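Local coordinates for protein probable hydrogenase maturation factor HypB (Methanocaldococcus jannaschii, PDB 2HF9) that binds GTP as a homodimer and is probably a slow GTPase required for inserting nickel into [NiFe] hydrogenases during their maturation, at residues 147-152 with 169-174. Numbering follows the deposited sequence.
Sequences ISTTEG and IVINKI. With GSP (5'-guanosine-diphosphate-monothiophosphate), chain E; GSP (5'-guanosine-diphosphate-monothiophosphate), chain H.
Ser148 and Lys173 meet where two neighbouring parallel strands of a P-loop GTPase sheet run out into the nucleotide site, a worked example of how such a fold builds its guanine pocket from strand ends. The strands belong to one beta-alpha-beta unit, and backbone bonds set their register: Ile147 N to Val170 O, Asn172 N to Ile147 O at 2.8 Å, and Thr149 N to Asn172 O. The segment 169-174 carries the NKxD guanine-recognition motif, completed by Asp175, which bonds the GTP analogue GSP of chain E.

Followed outward, Lys173 packs its CB against Thr149 OG1 and Ser148 CB, while Lys173 CG lies 3.5 Å from guanine C5 of that nucleotide. The chain then runs extended: CD passes Ser148 OG and Thr150 OG1, both 3.6 Å away, and Lys173 CE lies 3.6 Å from its ribose O4'. The ammonium NZ donates to Ser148 OG at 3.2 Å, to Gly48 O of the P-loop and, across the dimer, to Thr150 O of the second subunit. A methionine in its place would probably leave Ser148 OG, Gly48 O and the other subunit's Thr150 O without their shared donor, weakening the tie between pocket, P-loop and partner.

Glu151 braces the receiving end: its OE2 accepts a hydrogen bond from Ser148 OG at 2.7 Å, from above the carboxylate plane, while OE1 accepts Ser148 N. Glu151 OE2, also bonded to Ser49, is 4.6 Å from Lys173 NZ, where its charge is likely to favour the ammonium; a water spans the gap, its bond to NZ weak. One residue after Ser148, Thr149 holds OG1 between its backbone N and carbonyl carbon (chi1 64°), turning that hydroxyl to donate to Lys173 O at 2.6 Å, 50° out of the carbonyl plane.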
# COMPACT_ATOMS: atom_id res chain seq x y z
N ILE A 147 4.57 -6.39 6.71
CA ILE A 147 3.14 -6.11 6.67
C ILE A 147 2.66 -5.98 8.10
O ILE A 147 3.40 -6.27 9.04
CB ILE A 147 2.31 -7.16 5.87
CG1 ILE A 147 2.48 -8.59 6.44
CG2 ILE A 147 2.59 -7.03 4.36
CD1 ILE A 147 3.72 -9.35 5.97
N SER A 148 1.43 -5.53 8.28
CA SER A 148 0.93 -5.35 9.63
C SER A 148 -0.50 -5.84 9.78
O SER A 148 -1.26 -5.90 8.80
CB SER A 148 1.09 -3.90 10.08
OG SER A 148 0.16 -3.06 9.43
N THR A 149 -0.87 -6.17 11.01
CA THR A 149 -2.19 -6.72 11.31
C THR A 149 -3.33 -5.80 10.85
O THR A 149 -4.39 -6.27 10.47
CB THR A 149 -2.36 -7.03 12.82
OG1 THR A 149 -2.28 -5.81 13.57
CG2 THR A 149 -1.26 -7.98 13.30
N THR A 150 -3.07 -4.49 10.86
CA THR A 150 -4.09 -3.48 10.57
C THR A 150 -4.50 -3.40 9.09
O THR A 150 -5.47 -2.72 8.76
CB THR A 150 -3.71 -2.09 11.10
OG1 THR A 150 -2.47 -1.65 10.51
CG2 THR A 150 -3.57 -2.12 12.61
N GLU A 151 -3.76 -4.09 8.24
CA GLU A 151 -4.09 -4.21 6.82
C GLU A 151 -5.09 -5.36 6.58
O GLU A 151 -5.63 -5.51 5.49
CB GLU A 151 -2.82 -4.42 5.99
CG GLU A 151 -1.86 -3.23 6.01
CD GLU A 151 -0.40 -3.62 6.18
OE1 GLU A 151 -0.01 -4.74 5.76
OE2 GLU A 151 0.37 -2.81 6.75
N GLY A 152 -5.32 -6.16 7.61
CA GLY A 152 -6.19 -7.34 7.51
C GLY A 152 -5.38 -8.62 7.43
O GLY A 152 -4.24 -8.62 6.96
N ILE A 169 9.82 -12.28 6.64
CA ILE A 169 8.48 -11.72 6.64
C ILE A 169 8.14 -11.28 8.06
O ILE A 169 8.13 -12.09 9.00
CB ILE A 169 7.44 -12.70 6.06
CG1 ILE A 169 7.76 -12.99 4.59
CG2 ILE A 169 6.03 -12.14 6.20
CD1 ILE A 169 7.12 -14.24 4.01
N VAL A 170 7.90 -9.98 8.21
CA VAL A 170 7.55 -9.39 9.50
C VAL A 170 6.06 -9.07 9.53
O VAL A 170 5.56 -8.30 8.70
CB VAL A 170 8.39 -8.11 9.77
CG1 VAL A 170 7.98 -7.46 11.09
CG2 VAL A 170 9.88 -8.44 9.79
N ILE A 171 5.36 -9.69 10.47
CA ILE A 171 3.96 -9.39 10.72
C ILE A 171 3.95 -8.45 11.92
O ILE A 171 4.08 -8.89 13.08
CB ILE A 171 3.13 -10.68 10.97
CG1 ILE A 171 3.22 -11.60 9.74
CG2 ILE A 171 1.67 -10.34 11.27
CD1 ILE A 171 2.98 -13.08 10.04
N ASN A 172 3.86 -7.16 11.62
CA ASN A 172 4.00 -6.10 12.61
C ASN A 172 2.64 -5.69 13.19
O ASN A 172 1.59 -6.11 12.70
CB ASN A 172 4.73 -4.90 11.97
CG ASN A 172 5.15 -3.85 12.99
OD1 ASN A 172 5.08 -2.64 12.71
ND2 ASN A 172 5.59 -4.29 14.16
N LYS A 173 2.69 -4.86 14.24
CA LYS A 173 1.50 -4.34 14.93
C LYS A 173 0.65 -5.45 15.55
O LYS A 173 -0.58 -5.36 15.55
CB LYS A 173 0.64 -3.45 14.01
CG LYS A 173 1.38 -2.26 13.40
CD LYS A 173 0.44 -1.38 12.58
CE LYS A 173 1.23 -0.47 11.66
NZ LYS A 173 0.39 -0.06 10.48
N ILE A 174 1.29 -6.48 16.10
CA ILE A 174 0.55 -7.58 16.72
C ILE A 174 -0.27 -7.12 17.92
O ILE A 174 -1.25 -7.76 18.31
CB ILE A 174 1.44 -8.82 17.07
CG1 ILE A 174 2.51 -8.46 18.11
CG2 ILE A 174 2.01 -9.44 15.78
CD1 ILE A 174 3.26 -9.68 18.68
PG GSP E . 5.59 4.60 4.92
O3B GSP E . 5.21 3.91 6.33
S1G GSP E . 5.02 3.62 3.62
O2G GSP E . 4.89 5.97 4.91
O3G GSP E . 7.11 4.79 4.85
PB GSP E . 6.19 2.93 7.17
O1B GSP E . 5.97 1.55 6.71
O2B GSP E . 7.60 3.34 7.13
PA GSP E . 5.93 3.90 9.90
O1A GSP E . 7.21 3.45 10.51
O2A GSP E . 5.97 5.34 9.56
O3A GSP E . 5.52 3.00 8.63
O5' GSP E . 4.74 3.53 10.90
C5' GSP E . 3.39 3.81 10.57
C4' GSP E . 2.58 4.04 11.84
O4' GSP E . 2.41 2.82 12.54
C3' GSP E . 3.24 5.00 12.81
O3' GSP E . 2.19 5.78 13.35
C2' GSP E . 3.84 4.11 13.87
O2' GSP E . 3.86 4.73 15.13
C1' GSP E . 2.88 2.94 13.88
N9 GSP E . 3.44 1.63 14.24
C8 GSP E . 4.48 0.95 13.65
N7 GSP E . 4.60 -0.24 14.27
C5 GSP E . 3.66 -0.34 15.23
C6 GSP E . 3.34 -1.34 16.15
O6 GSP E . 3.98 -2.39 16.18
N1 GSP E . 2.28 -1.15 17.02
C2 GSP E . 1.55 0.03 16.98
N2 GSP E . 0.54 0.22 17.83
N3 GSP E . 1.87 1.02 16.07
C4 GSP E . 2.91 0.83 15.21
PG GSP H . -7.47 -4.61 0.31
O3B GSP H . -8.05 -4.08 1.72
S1G GSP H . -6.35 -3.49 -0.37
O2G GSP H . -6.80 -5.96 0.63
O3G GSP H . -8.64 -4.83 -0.65
PB GSP H . -9.33 -3.12 1.91
O1B GSP H . -8.89 -1.73 1.71
O2B GSP H . -10.48 -3.51 1.07
PA GSP H . -10.67 -4.28 4.19
O1A GSP H . -12.07 -3.83 4.00
O2A GSP H . -10.47 -5.69 3.78
O3A GSP H . -9.64 -3.27 3.48
O5' GSP H . -10.27 -4.06 5.73
C5' GSP H . -9.00 -4.46 6.22
C4' GSP H . -9.11 -4.74 7.72
O4' GSP H . -9.36 -3.53 8.41
C3' GSP H . -10.28 -5.66 8.04
O3' GSP H . -9.84 -6.56 9.03
C2' GSP H . -11.35 -4.74 8.60
O2' GSP H . -12.14 -5.40 9.55
C1' GSP H . -10.52 -3.64 9.22
N9 GSP H . -11.17 -2.32 9.29
C8 GSP H . -11.68 -1.55 8.27
N7 GSP H . -12.16 -0.40 8.81
C5 GSP H . -11.95 -0.42 10.14
C6 GSP H . -12.23 0.49 11.17
O6 GSP H . -12.78 1.56 10.93
N1 GSP H . -11.88 0.18 12.47
C2 GSP H . -11.26 -1.03 12.75
N2 GSP H . -10.92 -1.33 14.00
N3 GSP H . -10.98 -1.92 11.73
C4 GSP H . -11.32 -1.62 10.45
O HOH W 1 -0.32 -0.40 7.43